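Local coordinates for protein exodeoxyribonuclease (Neisseria meningitidis, PDB 2JC5) that is an AP endonuclease/exonuclease-family DNA repair enzyme that probably cleaves DNA backbones at abasic sites and degrades duplex DNA from 3' ends, using magnesium or manganese, at residues I5-N10 with H247-V252; G201-S206 with W218-Q223; I31-E36 with V69-K74. All coordinates share one frame; numbering follows the deposited sequence.

Contact 1 (I5-N10 with H247-V252); sequences ISANVN and HAPLVV. With MG (magnesium ion), chain B.
Asn-8 lies flat against the imidazole of His-247, with amide and ring planes only 8° apart. Asn-8 CB stands over the ring centre, 3.5 Å from the centroid of the His-247 ring, in a CH-pi contact; with CG anti to the backbone N (chi1 175°) the amide then follows over the same ring. Asn-8 ND2 comes to 3.3 Å from His-247 NE2, but the angle is poor for a bond: the two groups stack, while Asn-8 ND2 bonds Asp-149 and His-247 ND1 bonds Asp-221. Asn-8 OD1 takes Asn-10 N at 2.9 Å in an Asx turn, and also accepts from a water on the magnesium ion, which Asn-10 OD1 binds at 2.3 Å. At the other end, Ile-5 lies beside Val-251, with Ile-5 CG1 3.8 Å from Val-251 CG2, while Ile-5 CG2 rests on Pro-249 CB; branched aliphatics suit this buried face. Between these ends, Ser-6 and Leu-250 form a hydrogen-bonded antiparallel pair. A flat amide with both donor and acceptor thus covers one face of an imidazole predicted to be catalytic while joining it, through turn and water, to the metal site.

Contact 2 (G201-S206 with W218-Q223); sequences GYTWWS and WRIDYQ. With BCN (bicine), chain C.
Gly-201, whose positive phi suits glycine, sets its carbonyl oxygen against the aliphatic stem of Arg-219, with Gly-201 O 3.2 Å from Arg-219 CG; the guanidinium beyond forms salt bridges with Asp-158 and Asp-190. Tyr-202 follows with its CB beside the backbone of Trp-218. Thr-203 then begins a classic beta bulge: its N and that of Trp-204 both donate to Trp-218 O, each at 2.9 Å, the first from above the carbonyl plane. The Thr-203 hydroxyl, placed by chi1 (62°) between backbone N and carbonyl carbon, donates to Asp-221 OD2 on its anti lone pair, the OG1 to OD2 distance being 2.6 Å, and accepts a bond from Ile-220 N. A small hydroxyl that both gives and takes fits this spot, fixing a carboxylate that also bonds His-247. Trp-204 closes the pair, its O accepting from Trp-218 N. Its six-membered ring meets the face of Trp-218 edge-on, a T-shaped pair with planes at 71° and centroids of the Trp-204 six-membered and Trp-218 five-membered rings 5.0 Å apart. Bicine lies over that same Trp-218 face, with its C6 3.8 Å from Trp-218 CZ2. The short, weakly bonded strand 204-205 pairs with strand 217-225, which runs antiparallel to strand 143-147, while backbone bonds tie Thr-203 to Ala-248 and Trp-205 to Asp-246, and Trp-205 meets Tyr-212 of helix 210-213 edge-to-face.

Contact 3 (I31-E36 with V69-K74); sequences IVCVQE and VAVYSK. With MG (magnesium ion), chain B.
Tyr-72 and Val-32 form a hydrogen-bonded antiparallel pair between two neighbouring strands of one sheet in the DNase I-like alpha/beta sandwich. Tyr-72 N reaches Val-32 O at 2.8 Å, and the reverse bond is as short; Val-34 and Ala-70 repeat the pattern two residues on. The tyrosine's CB passes that same carbonyl, at 3.8 Å from Val-32 O. Its CG, set anti to the carbonyl carbon by chi1 of -57°, leans the ring toward Val-34, and CD2 slides past Val-32 O and 4.3 Å from Val-32 CB. Further out, CE2 nears Val-34 CG2, a contact less certain because that valine has two conformers. The OH at the tip bonds Met-48 O of helix 46-49: a long aromatic suits a place where an apolar flank must end in a polar group. Cys-33, Val-69 and Val-71 on the other face pack on strands 95-100 and 103-109 of the second sheet, so their compact apolar groups fit between the sheets. There Ile-31 CG2 lies 3.8 Å from Val-71 CG1, and Cys-33 SG touches Val-71 CG2. Just past the strand, in the conformer described, Glu-36 reaches the metal, its OE1 2.1 Å from the magnesium ion.

Overall arrangement
Contacts 1 and 3 share the six-stranded sheet, where strands 2-8 and 31-35 are neighbours, with centres about 10 Å apart. Contact 2 belongs to the second sheet; its centre is about 9 Å from that of contact 1 but about 17 Å from that of contact 3, with which it flanks the centre of the chain. In sequence contact 3 closes before contact 2 opens, and both are nested within the loop that contact 1 closes by joining parts near the two ends of the chain. Contact 1 shares the magnesium ion with contact 3, and its histidine bonds the aspartate of contact 2, so the probable active site gathers at the strand ends of both sheets.

Contact 1 (I5-N10 with H247-V252)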
loop_
_atom_site.group_PDB
_atom_site.type_symbol
_atom_site.label_atom_id
_atom_site.label_comp_id
_atom_site.label_asym_id
_atom_site.label_seq_id
_atom_site.Cartn_x
_atom_site.Cartn_y
_atom_site.Cartn_z
ATOM N N ILE A 5 -8.705 -1.028 3.382
ATOM C CA ILE A 5 -8.387 0.136 2.560
ATOM C C ILE A 5 -6.902 0.371 2.620
ATOM O O ILE A 5 -6.333 0.342 3.713
ATOM C CB ILE A 5 -9.143 1.391 3.025
ATOM C CG1 ILE A 5 -10.656 1.117 2.922
ATOM C CG2 ILE A 5 -8.713 2.620 2.217
ATOM C CD1 ILE A 5 -11.546 2.336 3.144
ATOM N N SER A 6 -6.284 0.586 1.454
ATOM C CA SER A 6 -4.879 0.966 1.374
ATOM C C SER A 6 -4.818 2.387 0.830
ATOM O O SER A 6 -5.386 2.663 -0.213
ATOM C CB SER A 6 -4.117 0.018 0.459
ATOM O OG SER A 6 -2.719 0.267 0.504
ATOM N N ALA A 7 -4.127 3.274 1.534
ATOM C CA ALA A 7 -4.042 4.662 1.101
ATOM C C ALA A 7 -2.681 5.250 1.401
ATOM O O ALA A 7 -2.262 5.332 2.560
ATOM C CB ALA A 7 -5.145 5.502 1.754
ATOM N N ASN A 8 -1.997 5.678 0.352
ATOM C CA ASN A 8 -0.848 6.554 0.522
ATOM C C ASN A 8 -1.393 7.954 0.693
ATOM O O ASN A 8 -2.032 8.510 -0.222
ATOM C CB ASN A 8 0.125 6.437 -0.657
ATOM C CG ASN A 8 1.271 7.429 -0.557
ATOM O OD1 ASN A 8 1.084 8.569 -0.084
ATOM N ND2 ASN A 8 2.457 7.020 -0.996
ATOM N N VAL A 9 -1.240 8.469 1.915
ATOM C CA VAL A 9 -1.899 9.711 2.326
ATOM C C VAL A 9 -1.114 10.978 2.028
ATOM O O VAL A 9 -1.617 12.083 2.248
ATOM C CB VAL A 9 -2.337 9.668 3.812
ATOM C CG1 VAL A 9 -3.400 8.555 4.004
ATOM C CG2 VAL A 9 -1.116 9.485 4.769
ATOM N N ASN A 10 0.105 10.827 1.497
ATOM C CA ASN A 10 0.918 11.987 1.135
ATOM C C ASN A 10 1.003 12.988 2.289
ATOM O O ASN A 10 0.782 14.180 2.113
ATOM C CB ASN A 10 0.347 12.648 -0.128
ATOM C CG ASN A 10 1.329 13.583 -0.804
ATOM O OD1 ASN A 10 2.540 13.331 -0.825
ATOM N ND2 ASN A 10 0.806 14.654 -1.395
ATOM N N HIS A 247 -2.542 10.148 -4.226
ATOM C CA HIS A 247 -3.087 8.822 -4.478
ATOM C C HIS A 247 -4.556 8.794 -4.106
ATOM O O HIS A 247 -5.025 9.635 -3.329
ATOM C CB HIS A 247 -2.418 7.764 -3.610
ATOM C CG HIS A 247 -0.951 7.602 -3.841
ATOM N ND1 HIS A 247 -0.396 6.475 -4.423
ATOM C CD2 HIS A 247 0.083 8.434 -3.581
ATOM C CE1 HIS A 247 0.917 6.615 -4.481
ATOM N NE2 HIS A 247 1.236 7.793 -3.975
ATOM N N ALA A 248 -5.271 7.819 -4.668
ATOM C CA ALA A 248 -6.640 7.491 -4.244
ATOM C C ALA A 248 -6.639 6.219 -3.390
ATOM O O ALA A 248 -5.881 5.287 -3.670
ATOM C CB ALA A 248 -7.539 7.297 -5.471
ATOM N N PRO A 249 -7.506 6.150 -2.361
ATOM C CA PRO A 249 -7.620 4.905 -1.593
ATOM C C PRO A 249 -8.091 3.732 -2.424
ATOM O O PRO A 249 -8.993 3.875 -3.247
ATOM C CB PRO A 249 -8.655 5.247 -0.517
ATOM C CG PRO A 249 -8.558 6.708 -0.383
ATOM C CD PRO A 249 -8.333 7.212 -1.783
ATOM N N LEU A 250 -7.466 2.582 -2.197
ATOM C CA LEU A 250 -7.822 1.320 -2.821
ATOM C C LEU A 250 -8.568 0.473 -1.808
ATOM O O LEU A 250 -8.025 0.119 -0.774
ATOM C CB LEU A 250 -6.556 0.606 -3.301
ATOM C CG LEU A 250 -6.702 -0.818 -3.827
ATOM C CD1 LEU A 250 -7.612 -0.872 -5.074
ATOM C CD2 LEU A 250 -5.327 -1.409 -4.076
ATOM N N VAL A 251 -9.845 0.199 -2.100
ATOM C CA VAL A 251 -10.726 -0.475 -1.164
ATOM C C VAL A 251 -11.074 -1.849 -1.697
ATOM O O VAL A 251 -11.523 -1.971 -2.834
ATOM C CB VAL A 251 -12.029 0.330 -1.004
ATOM C CG1 VAL A 251 -12.965 -0.344 0.034
ATOM C CG2 VAL A 251 -11.740 1.803 -0.665
ATOM N N VAL A 252 -10.907 -2.881 -0.879
ATOM C CA VAL A 252 -11.289 -4.253 -1.283
ATOM C C VAL A 252 -12.140 -4.853 -0.182
ATOM O O VAL A 252 -11.831 -4.679 0.999
ATOM C CB VAL A 252 -10.080 -5.157 -1.569
ATOM C CG1 VAL A 252 -10.533 -6.530 -2.095
ATOM C CG2 VAL A 252 -9.139 -4.489 -2.587
HETATM MG MG MG B . 3.745 11.497 -1.554
HETATM O O HOH W 1 -5.028 8.000 -0.482
HETATM O O HOH W 2 -3.241 4.846 -2.201
HETATM O O HOH W 3 2.141 10.559 -1.831
HETATM O O HOH W 4 5.262 12.497 -1.233
HETATM O O HOH W 5 3.856 12.097 -3.486
HETATM O O HOH W 6 4.639 10.055 -2.223
#

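Contact 2 (G201-S206 with W218-Q223)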
loop_
_atom_site.group_PDB
_atom_site.type_symbol
_atom_site.label_atom_id
_atom_site.label_comp_id
_atom_site.label_asym_id
_atom_site.label_seq_id
_atom_site.Cartn_x
_atom_site.Cartn_y
_atom_site.Cartn_z
ATOM N N GLY A 201 -7.743 1.105 -13.318
ATOM C CA GLY A 201 -7.647 1.246 -11.873
ATOM C C GLY A 201 -6.502 2.093 -11.362
ATOM O O GLY A 201 -5.900 1.759 -10.342
ATOM N N TYR A 202 -6.186 3.188 -12.051
ATOM C CA TYR A 202 -5.108 4.070 -11.592
ATOM C C TYR A 202 -5.375 4.522 -10.158
ATOM O O TYR A 202 -6.511 4.774 -9.773
ATOM C CB TYR A 202 -4.958 5.331 -12.457
ATOM C CG TYR A 202 -4.878 5.149 -13.947
ATOM C CD1 TYR A 202 -4.280 4.042 -14.524
ATOM C CD2 TYR A 202 -5.383 6.128 -14.802
ATOM C CE1 TYR A 202 -4.197 3.899 -15.919
ATOM C CE2 TYR A 202 -5.308 5.991 -16.181
ATOM C CZ TYR A 202 -4.730 4.877 -16.736
ATOM O OH TYR A 202 -4.696 4.766 -18.101
ATOM N N THR A 203 -4.290 4.657 -9.401
ATOM C CA THR A 203 -4.315 5.044 -7.997
ATOM C C THR A 203 -3.433 6.244 -7.675
ATOM O O THR A 203 -3.467 6.706 -6.542
ATOM C CB THR A 203 -3.873 3.874 -7.082
ATOM O OG1 THR A 203 -2.519 3.501 -7.373
ATOM C CG2 THR A 203 -4.795 2.672 -7.250
ATOM N N TRP A 204 -2.677 6.755 -8.658
ATOM C CA TRP A 204 -1.792 7.900 -8.443
ATOM C C TRP A 204 -1.735 8.802 -9.659
ATOM O O TRP A 204 -1.708 8.323 -10.794
ATOM C CB TRP A 204 -0.371 7.415 -8.126
ATOM C CG TRP A 204 0.598 8.542 -7.925
ATOM C CD1 TRP A 204 0.731 9.331 -6.826
ATOM C CD2 TRP A 204 1.568 8.992 -8.862
ATOM N NE1 TRP A 204 1.720 10.261 -7.024
ATOM C CE2 TRP A 204 2.263 10.068 -8.267
ATOM C CE3 TRP A 204 1.922 8.591 -10.149
ATOM C CZ2 TRP A 204 3.277 10.759 -8.918
ATOM C CZ3 TRP A 204 2.926 9.286 -10.797
ATOM C CH2 TRP A 204 3.594 10.363 -10.174
ATOM N N TRP A 205 -1.708 10.112 -9.401
ATOM C CA TRP A 205 -1.503 11.141 -10.417
ATOM C C TRP A 205 -0.579 12.158 -9.778
ATOM O O TRP A 205 -0.691 12.400 -8.576
ATOM C CB TRP A 205 -2.819 11.822 -10.791
ATOM C CG TRP A 205 -3.904 10.883 -11.218
ATOM C CD1 TRP A 205 -4.328 10.645 -12.505
ATOM C CD2 TRP A 205 -4.705 10.029 -10.374
ATOM N NE1 TRP A 205 -5.343 9.719 -12.496
ATOM C CE2 TRP A 205 -5.590 9.324 -11.210
ATOM C CE3 TRP A 205 -4.771 9.815 -8.992
ATOM C CZ2 TRP A 205 -6.504 8.406 -10.715
ATOM C CZ3 TRP A 205 -5.677 8.912 -8.508
ATOM C CH2 TRP A 205 -6.541 8.225 -9.362
ATOM N N SER A 206 0.313 12.780 -10.552
ATOM C CA SER A 206 1.360 13.577 -9.921
ATOM C C SER A 206 0.900 14.858 -9.234
ATOM O O SER A 206 1.619 15.385 -8.385
ATOM C CB SER A 206 2.486 13.887 -10.892
ATOM O OG SER A 206 2.126 14.869 -11.821
ATOM N N TRP A 218 -1.326 6.323 -12.811
ATOM C CA TRP A 218 -0.607 5.081 -12.701
ATOM C C TRP A 218 -1.269 4.243 -11.626
ATOM O O TRP A 218 -1.673 4.780 -10.593
ATOM C CB TRP A 218 0.832 5.303 -12.223
ATOM C CG TRP A 218 1.735 6.169 -13.041
ATOM C CD1 TRP A 218 1.514 7.451 -13.476
ATOM C CD2 TRP A 218 3.078 5.845 -13.415
ATOM N NE1 TRP A 218 2.620 7.913 -14.149
ATOM C CE2 TRP A 218 3.598 6.955 -14.113
ATOM C CE3 TRP A 218 3.886 4.707 -13.245
ATOM C CZ2 TRP A 218 4.886 6.963 -14.638
ATOM C CZ3 TRP A 218 5.167 4.728 -13.742
ATOM C CH2 TRP A 218 5.654 5.839 -14.445
ATOM N N ARG A 219 -1.333 2.929 -11.831
ATOM C CA ARG A 219 -1.757 2.018 -10.774
ATOM C C ARG A 219 -0.498 1.471 -10.093
ATOM O O ARG A 219 0.150 0.532 -10.580
ATOM C CB ARG A 219 -2.610 0.877 -11.323
ATOM C CG ARG A 219 -3.200 0.023 -10.207
ATOM C CD ARG A 219 -4.144 -0.989 -10.754
ATOM N NE ARG A 219 -3.449 -2.044 -11.470
ATOM C CZ ARG A 219 -3.106 -3.215 -10.946
ATOM N NH1 ARG A 219 -3.394 -3.503 -9.670
ATOM N NH2 ARG A 219 -2.480 -4.099 -11.712
ATOM N N ILE A 220 -0.118 2.113 -8.992
ATOM C CA ILE A 220 1.073 1.728 -8.234
ATOM C C ILE A 220 0.758 1.256 -6.810
ATOM O O ILE A 220 1.671 0.839 -6.096
ATOM C CB ILE A 220 2.142 2.842 -8.241
ATOM C CG1 ILE A 220 1.576 4.148 -7.677
ATOM C CG2 ILE A 220 2.707 3.023 -9.652
ATOM C CD1 ILE A 220 2.637 5.256 -7.480
ATOM N N ASP A 221 -0.515 1.321 -6.414
ATOM C CA ASP A 221 -0.982 0.833 -5.120
ATOM C C ASP A 221 -1.683 -0.487 -5.354
ATOM O O ASP A 221 -2.411 -0.639 -6.342
ATOM C CB ASP A 221 -1.922 1.848 -4.492
ATOM C CG ASP A 221 -1.235 3.181 -4.231
ATOM O OD1 ASP A 221 -0.601 3.328 -3.152
ATOM O OD2 ASP A 221 -1.311 4.092 -5.091
ATOM N N TYR A 222 -1.440 -1.437 -4.466
ATOM C CA TYR A 222 -1.935 -2.805 -4.621
ATOM C C TYR A 222 -2.436 -3.367 -3.310
ATOM O O TYR A 222 -1.997 -2.961 -2.235
ATOM C CB TYR A 222 -0.823 -3.769 -5.051
ATOM C CG TYR A 222 -0.144 -3.527 -6.356
ATOM C CD1 TYR A 222 0.820 -2.533 -6.489
ATOM C CD2 TYR A 222 -0.416 -4.317 -7.461
ATOM C CE1 TYR A 222 1.447 -2.319 -7.684
ATOM C CE2 TYR A 222 0.229 -4.112 -8.655
ATOM C CZ TYR A 222 1.173 -3.116 -8.760
ATOM O OH TYR A 222 1.833 -2.940 -9.960
ATOM N N GLN A 223 -3.293 -4.372 -3.422
ATOM C CA GLN A 223 -3.474 -5.380 -2.372
ATOM C C GLN A 223 -3.043 -6.709 -2.967
ATOM O O GLN A 223 -3.688 -7.214 -3.875
ATOM C CB GLN A 223 -4.929 -5.396 -1.883
ATOM C CG GLN A 223 -5.314 -4.091 -1.184
ATOM C CD GLN A 223 -6.589 -4.143 -0.324
ATOM O OE1 GLN A 223 -7.054 -5.198 0.115
ATOM N NE2 GLN A 223 -7.136 -2.973 -0.061
HETATM N N1 BCN C . 6.992 7.119 -9.359
HETATM C C1 BCN C . 7.597 5.828 -8.955
HETATM C C2 BCN C . 9.039 5.964 -8.530
HETATM O O21 BCN C . 9.615 4.939 -8.065
HETATM O O22 BCN C . 9.597 7.068 -8.648
HETATM C C3 BCN C . 5.993 7.616 -8.402
HETATM C C4 BCN C . 6.684 8.497 -7.378
HETATM O O4 BCN C . 7.479 9.544 -7.988
HETATM C C5 BCN C . 6.405 7.027 -10.743
HETATM C C6 BCN C . 6.467 8.377 -11.446
HETATM O O6 BCN C . 7.690 9.065 -11.177
#

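Contact 3 (I31-E36 with V69-K74)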
loop_
_atom_site.group_PDB
_atom_site.type_symbol
_atom_site.label_atom_id
_atom_site.label_comp_id
_atom_site.label_asym_id
_atom_site.label_seq_id
_atom_site.Cartn_x
_atom_site.Cartn_y
_atom_site.Cartn_z
ATOM N N ILE A 31 -10.046 -2.296 8.440
ATOM C CA ILE A 31 -8.601 -2.102 8.523
ATOM C C ILE A 31 -8.204 -1.067 7.488
ATOM O O ILE A 31 -8.678 -1.126 6.352
ATOM C CB ILE A 31 -7.815 -3.410 8.251
ATOM C CG1 ILE A 31 -8.220 -4.495 9.263
ATOM C CG2 ILE A 31 -6.315 -3.159 8.333
ATOM C CD1 ILE A 31 -7.719 -5.870 8.938
ATOM N N VAL A 32 -7.379 -0.104 7.903
ATOM C CA VAL A 32 -6.867 0.937 7.012
ATOM C C VAL A 32 -5.346 0.907 7.108
ATOM O O VAL A 32 -4.779 1.076 8.195
ATOM C CB VAL A 32 -7.423 2.341 7.365
ATOM C CG1 VAL A 32 -6.893 3.412 6.379
ATOM C CG2 VAL A 32 -8.941 2.320 7.314
ATOM N N CYS A 33 -4.702 0.642 5.978
ATOM C CA CYS A 33 -3.269 0.678 5.883
ATOM C C CYS A 33 -2.907 1.971 5.208
ATOM O O CYS A 33 -3.371 2.225 4.086
ATOM C CB CYS A 33 -2.775 -0.484 5.044
ATOM S SG CYS A 33 -3.091 -2.055 5.801
ATOM N N VAL A 34 -2.081 2.774 5.879
ATOM C CA VAL A 34 -1.660 4.037 5.286
ATOM C C VAL A 34 -0.164 4.083 5.080
ATOM O O VAL A 34 0.620 3.461 5.809
ATOM C CB VAL A 34 -2.143 5.291 6.058
ATOM C CG1 VAL A 34 -3.662 5.277 6.174
ATOM C CG2 VAL A 34 -1.484 5.399 7.443
ATOM N N GLN A 35 0.222 4.807 4.032
ATOM C CA GLN A 35 1.625 5.017 3.741
ATOM C C GLN A 35 1.919 6.491 3.592
ATOM O O GLN A 35 1.057 7.293 3.218
ATOM C CB GLN A 35 2.052 4.304 2.463
ATOM C CG GLN A 35 1.737 2.826 2.438
ATOM C CD GLN A 35 0.301 2.549 2.017
ATOM O OE1 GLN A 35 -0.215 3.225 1.126
ATOM N NE2 GLN A 35 -0.358 1.572 2.671
ATOM N N GLU A 36 3.174 6.810 3.869
ATOM C CA GLU A 36 3.724 8.164 3.848
ATOM C C GLU A 36 3.063 9.096 4.863
ATOM O O GLU A 36 2.468 10.134 4.529
ATOM C CB GLU A 36 3.779 8.761 2.435
ATOM C CG GLU A 36 4.819 9.877 2.388
ATOM C CD GLU A 36 4.860 10.680 1.124
ATOM O OE1 GLU A 36 3.872 10.690 0.376
ATOM O OE2 GLU A 36 5.904 11.323 0.886
ATOM N N VAL A 69 4.677 4.352 7.822
ATOM C CA VAL A 69 3.468 3.605 7.524
ATOM C C VAL A 69 2.746 3.255 8.808
ATOM O O VAL A 69 3.329 3.265 9.908
ATOM C CB VAL A 69 3.785 2.288 6.738
ATOM C CG1 VAL A 69 4.459 2.568 5.382
ATOM C CG2 VAL A 69 4.642 1.368 7.575
ATOM N N ALA A 70 1.462 2.945 8.661
ATOM C CA ALA A 70 0.654 2.522 9.794
ATOM C C ALA A 70 -0.449 1.565 9.359
ATOM O O ALA A 70 -0.887 1.563 8.208
ATOM C CB ALA A 70 0.041 3.724 10.527
ATOM N N VAL A 71 -0.905 0.775 10.326
ATOM C CA VAL A 71 -2.079 -0.070 10.168
ATOM C C VAL A 71 -3.050 0.273 11.289
ATOM O O VAL A 71 -2.683 0.221 12.477
ATOM C CB VAL A 71 -1.745 -1.558 10.253
ATOM C CG1 VAL A 71 -3.029 -2.395 10.187
ATOM C CG2 VAL A 71 -0.803 -2.004 9.123
ATOM N N TYR A 72 -4.278 0.632 10.911
ATOM C CA TYR A 72 -5.350 0.934 11.867
ATOM C C TYR A 72 -6.400 -0.146 11.749
ATOM O O TYR A 72 -6.738 -0.560 10.642
ATOM C CB TYR A 72 -6.006 2.258 11.541
ATOM C CG TYR A 72 -5.065 3.431 11.492
ATOM C CD1 TYR A 72 -4.347 3.828 12.611
ATOM C CD2 TYR A 72 -4.930 4.184 10.338
ATOM C CE1 TYR A 72 -3.477 4.928 12.557
ATOM C CE2 TYR A 72 -4.083 5.280 10.280
ATOM C CZ TYR A 72 -3.368 5.655 11.391
ATOM O OH TYR A 72 -2.524 6.750 11.284
ATOM N N SER A 73 -6.917 -0.612 12.874
ATOM C CA SER A 73 -7.867 -1.706 12.841
ATOM C C SER A 73 -8.903 -1.567 13.930
ATOM O O SER A 73 -8.571 -1.157 15.049
ATOM C CB SER A 73 -7.144 -3.052 12.972
ATOM O OG SER A 73 -6.383 -3.139 14.162
ATOM N N LYS A 74 -10.149 -1.917 13.608
ATOM C CA LYS A 74 -11.179 -1.918 14.639
ATOM C C LYS A 74 -10.858 -2.913 15.752
ATOM O O LYS A 74 -11.076 -2.615 16.947
ATOM C CB LYS A 74 -12.572 -2.212 14.047
ATOM C CG LYS A 74 -13.083 -1.146 13.128
ATOM C CD LYS A 74 -14.550 -1.362 12.736
ATOM C CE LYS A 74 -15.109 -0.146 12.058
ATOM N NZ LYS A 74 -16.546 -0.332 11.657
HETATM MG MG MG B . 3.745 11.497 -1.554
HETATM O O HOH W 4 5.262 12.497 -1.233
HETATM O O HOH W 5 3.856 12.097 -3.486
HETATM O O HOH W 6 4.639 10.055 -2.223
HETATM O O HOH W 3 2.141 10.559 -1.831
#